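Local atomic coordinates of flavoprotein (Thermotoga maritima, PDB entry 5V8S), a protein that probably transfers electrons as an FMN-binding flavo-diiron oxidoreductase, with a metallo-beta-lactamase-like domain that holds a mu-oxo-diiron centre and a flavodoxin-like domain. Residues Asn195-Val198 and Val199-Leu203. The protein carries 1 engineered substitution. Numbering follows the deposited sequence.
Sequences NESV and VERYL
Val199 N donates to Asn195 O (3.0 Å), the first i to i+4 bond of helix 196-214. Three more such bonds follow: Glu200 N to Glu196 O, Arg201 N to Ser197 O and Tyr202 N to Val198 O, the last more bent than the others. Asn195 is the N-cap. Asn195 OD1 accepts from Val198 N (3.1 Å, 159° at the hydrogen) and from Ser197 OG (2.9 Å), with a weak bond from Ser197 N. It thus takes one good and one weak backbone N-H, besides the hydroxyl. With CG anti to the backbone N (chi1 -176°), the turn at chi2 brings OD1 to these groups. Glu196 and Glu200 meet one turn apart. Glu196 OE2 and Glu200 OE2 lie 2.6 Å from each other, with the carboxylate planes 65° apart; one of the two acid groups probably carries a proton. Glu196 OE1 forms a salt bridge with Arg250. Arg201 bends at chi3, which brings its guanidinium back along the helix. Val198 CA lies over one face of it, toward the rim, and Arg201 NH2 is 3.6 Å from Ser197 OG. Val199, buried, and Tyr202 both touch Trp244, and Tyr202 OH hydrogen-bonds to Leu242 N. Through Val199, Glu200 and Leu203, this first part of helix 196-214 rests on helix 248-260.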
ATOM      1  N   ASN A 195     -34.783 -11.182  -0.878  1.00 26.71           N
ATOM      2  CA  ASN A 195     -34.502 -11.452  -2.287  1.00 26.72           C
ATOM      3  C   ASN A 195     -33.239 -12.307  -2.368  1.00 27.65           C
ATOM      4  O   ASN A 195     -32.158 -11.870  -1.952  1.00 27.48           O
ATOM      5  CB  ASN A 195     -34.331 -10.131  -3.036  1.00 27.17           C
ATOM      6  CG  ASN A 195     -34.143 -10.309  -4.512  1.00 28.46           C
ATOM      7  OD1 ASN A 195     -33.213 -10.987  -4.958  1.00 30.25           O
ATOM      8  ND2 ASN A 195     -35.035  -9.704  -5.294  1.00 28.38           N
ATOM      9  N   GLU A 196     -33.373 -13.523  -2.902  1.00 29.06           N
ATOM     10  CA  GLU A 196     -32.264 -14.481  -2.868  1.00 29.91           C
ATOM     11  C   GLU A 196     -31.093 -14.040  -3.732  1.00 30.07           C
ATOM     12  O   GLU A 196     -29.934 -14.297  -3.377  1.00 30.15           O
ATOM     13  CB  GLU A 196     -32.741 -15.864  -3.318  1.00 32.42           C
ATOM     14  CG  GLU A 196     -31.609 -16.894  -3.503  1.00 34.27           C
ATOM     15  CD  GLU A 196     -30.902 -17.229  -2.200  1.00 36.70           C
ATOM     16  OE1 GLU A 196     -31.444 -16.898  -1.126  1.00 37.24           O
ATOM     17  OE2 GLU A 196     -29.806 -17.830  -2.247  1.00 37.13           O
ATOM     18  N   SER A 197     -31.356 -13.395  -4.870  1.00 29.15           N
ATOM     19  CA  SER A 197     -30.241 -12.967  -5.710  1.00 31.11           C
ATOM     20  C   SER A 197     -29.457 -11.846  -5.042  1.00 29.08           C
ATOM     21  O   SER A 197     -28.230 -11.781  -5.192  1.00 30.75           O
ATOM     22  CB  SER A 197     -30.730 -12.550  -7.099  1.00 34.85           C
ATOM     23  OG  SER A 197     -31.323 -11.258  -7.087  1.00 36.61           O
ATOM     24  N   VAL A 198     -30.137 -10.975  -4.289  1.00 28.00           N
ATOM     25  CA  VAL A 198     -29.440  -9.957  -3.508  1.00 26.60           C
ATOM     26  C   VAL A 198     -28.592 -10.611  -2.423  1.00 25.48           C
ATOM     27  O   VAL A 198     -27.435 -10.240  -2.210  1.00 25.20           O
ATOM     28  CB  VAL A 198     -30.443  -8.949  -2.907  1.00 27.78           C
ATOM     29  CG1 VAL A 198     -29.760  -8.010  -1.895  1.00 28.28           C
ATOM     30  CG2 VAL A 198     -31.140  -8.152  -4.022  1.00 28.13           C
ATOM     31  N   VAL A 199     -29.154 -11.583  -1.709  1.00 23.77           N
ATOM     32  CA  VAL A 199     -28.393 -12.236  -0.645  1.00 24.55           C
ATOM     33  C   VAL A 199     -27.117 -12.858  -1.203  1.00 25.96           C
ATOM     34  O   VAL A 199     -26.034 -12.717  -0.621  1.00 24.74           O
ATOM     35  CB  VAL A 199     -29.263 -13.267   0.093  1.00 23.61           C
ATOM     36  CG1 VAL A 199     -28.402 -14.149   0.985  1.00 23.51           C
ATOM     37  CG2 VAL A 199     -30.334 -12.561   0.905  1.00 23.94           C
ATOM     38  N   GLU A 200     -27.223 -13.547  -2.350  1.00 26.69           N
ATOM     39  CA  GLU A 200     -26.051 -14.218  -2.911  1.00 27.94           C
ATOM     40  C   GLU A 200     -24.981 -13.225  -3.335  1.00 27.86           C
ATOM     41  O   GLU A 200     -23.788 -13.486  -3.152  1.00 29.33           O
ATOM     42  CB  GLU A 200     -26.454 -15.103  -4.091  1.00 31.34           C
ATOM     43  CG  GLU A 200     -27.232 -16.326  -3.640  1.00 35.73           C
ATOM     44  CD  GLU A 200     -27.746 -17.176  -4.791  1.00 39.61           C
ATOM     45  OE1 GLU A 200     -27.109 -17.175  -5.862  1.00 42.11           O
ATOM     46  OE2 GLU A 200     -28.790 -17.851  -4.620  1.00 40.66           O
ATOM     47  N   ARG A 201     -25.368 -12.096  -3.932  1.00 27.04           N
ATOM     48  CA  ARG A 201     -24.399 -11.068  -4.285  1.00 26.65           C
ATOM     49  C   ARG A 201     -23.813 -10.407  -3.046  1.00 24.43           C
ATOM     50  O   ARG A 201     -22.693  -9.908  -3.094  1.00 26.00           O
ATOM     51  CB  ARG A 201     -25.111 -10.053  -5.173  1.00 30.46           C
ATOM     52  CG  ARG A 201     -24.430  -8.791  -5.456  1.00 37.55           C
ATOM     53  CD  ARG A 201     -25.307  -7.908  -6.364  1.00 43.22           C
ATOM     54  NE  ARG A 201     -26.463  -8.614  -6.940  1.00 48.01           N
ATOM     55  CZ  ARG A 201     -27.706  -8.137  -6.954  1.00 51.20           C
ATOM     56  NH1 ARG A 201     -27.985  -6.932  -6.449  1.00 52.20           N
ATOM     57  NH2 ARG A 201     -28.673  -8.868  -7.490  1.00 51.96           N
ATOM     58  N   TYR A 202     -24.576 -10.353  -1.949  1.00 23.41           N
ATOM     59  CA  TYR A 202     -24.172  -9.627  -0.748  1.00 21.86           C
ATOM     60  C   TYR A 202     -23.137 -10.391   0.075  1.00 22.44           C
ATOM     61  O   TYR A 202     -22.225  -9.782   0.642  1.00 21.58           O
ATOM     62  CB  TYR A 202     -25.425  -9.328   0.082  1.00 21.09           C
ATOM     63  CG  TYR A 202     -25.174  -8.663   1.420  1.00 20.82           C
ATOM     64  CD1 TYR A 202     -24.535  -7.433   1.509  1.00 20.97           C
ATOM     65  CD2 TYR A 202     -25.625  -9.245   2.607  1.00 20.78           C
ATOM     66  CE1 TYR A 202     -24.326  -6.819   2.718  1.00 20.98           C
ATOM     67  CE2 TYR A 202     -25.418  -8.625   3.841  1.00 20.61           C
ATOM     68  CZ  TYR A 202     -24.755  -7.413   3.881  1.00 19.81           C
ATOM     69  OH  TYR A 202     -24.560  -6.786   5.095  1.00 19.97           O
ATOM     70  N   LEU A 203     -23.255 -11.710   0.177  1.00 21.79           N
ATOM     71  CA  LEU A 203     -22.430 -12.434   1.143  1.00 21.03           C
ATOM     72  C   LEU A 203     -20.927 -12.266   0.921  1.00 21.26           C
ATOM     73  O   LEU A 203     -20.191 -12.162   1.919  1.00 22.20           O
ATOM     74  CB  LEU A 203     -22.871 -13.901   1.238  1.00 23.36           C
ATOM     75  CG  LEU A 203     -24.170 -14.088   2.041  1.00 24.25           C
ATOM     76  CD1 LEU A 203     -24.694 -15.495   1.852  1.00 25.75           C
ATOM     77  CD2 LEU A 203     -23.945 -13.809   3.504  1.00 24.98           C
TER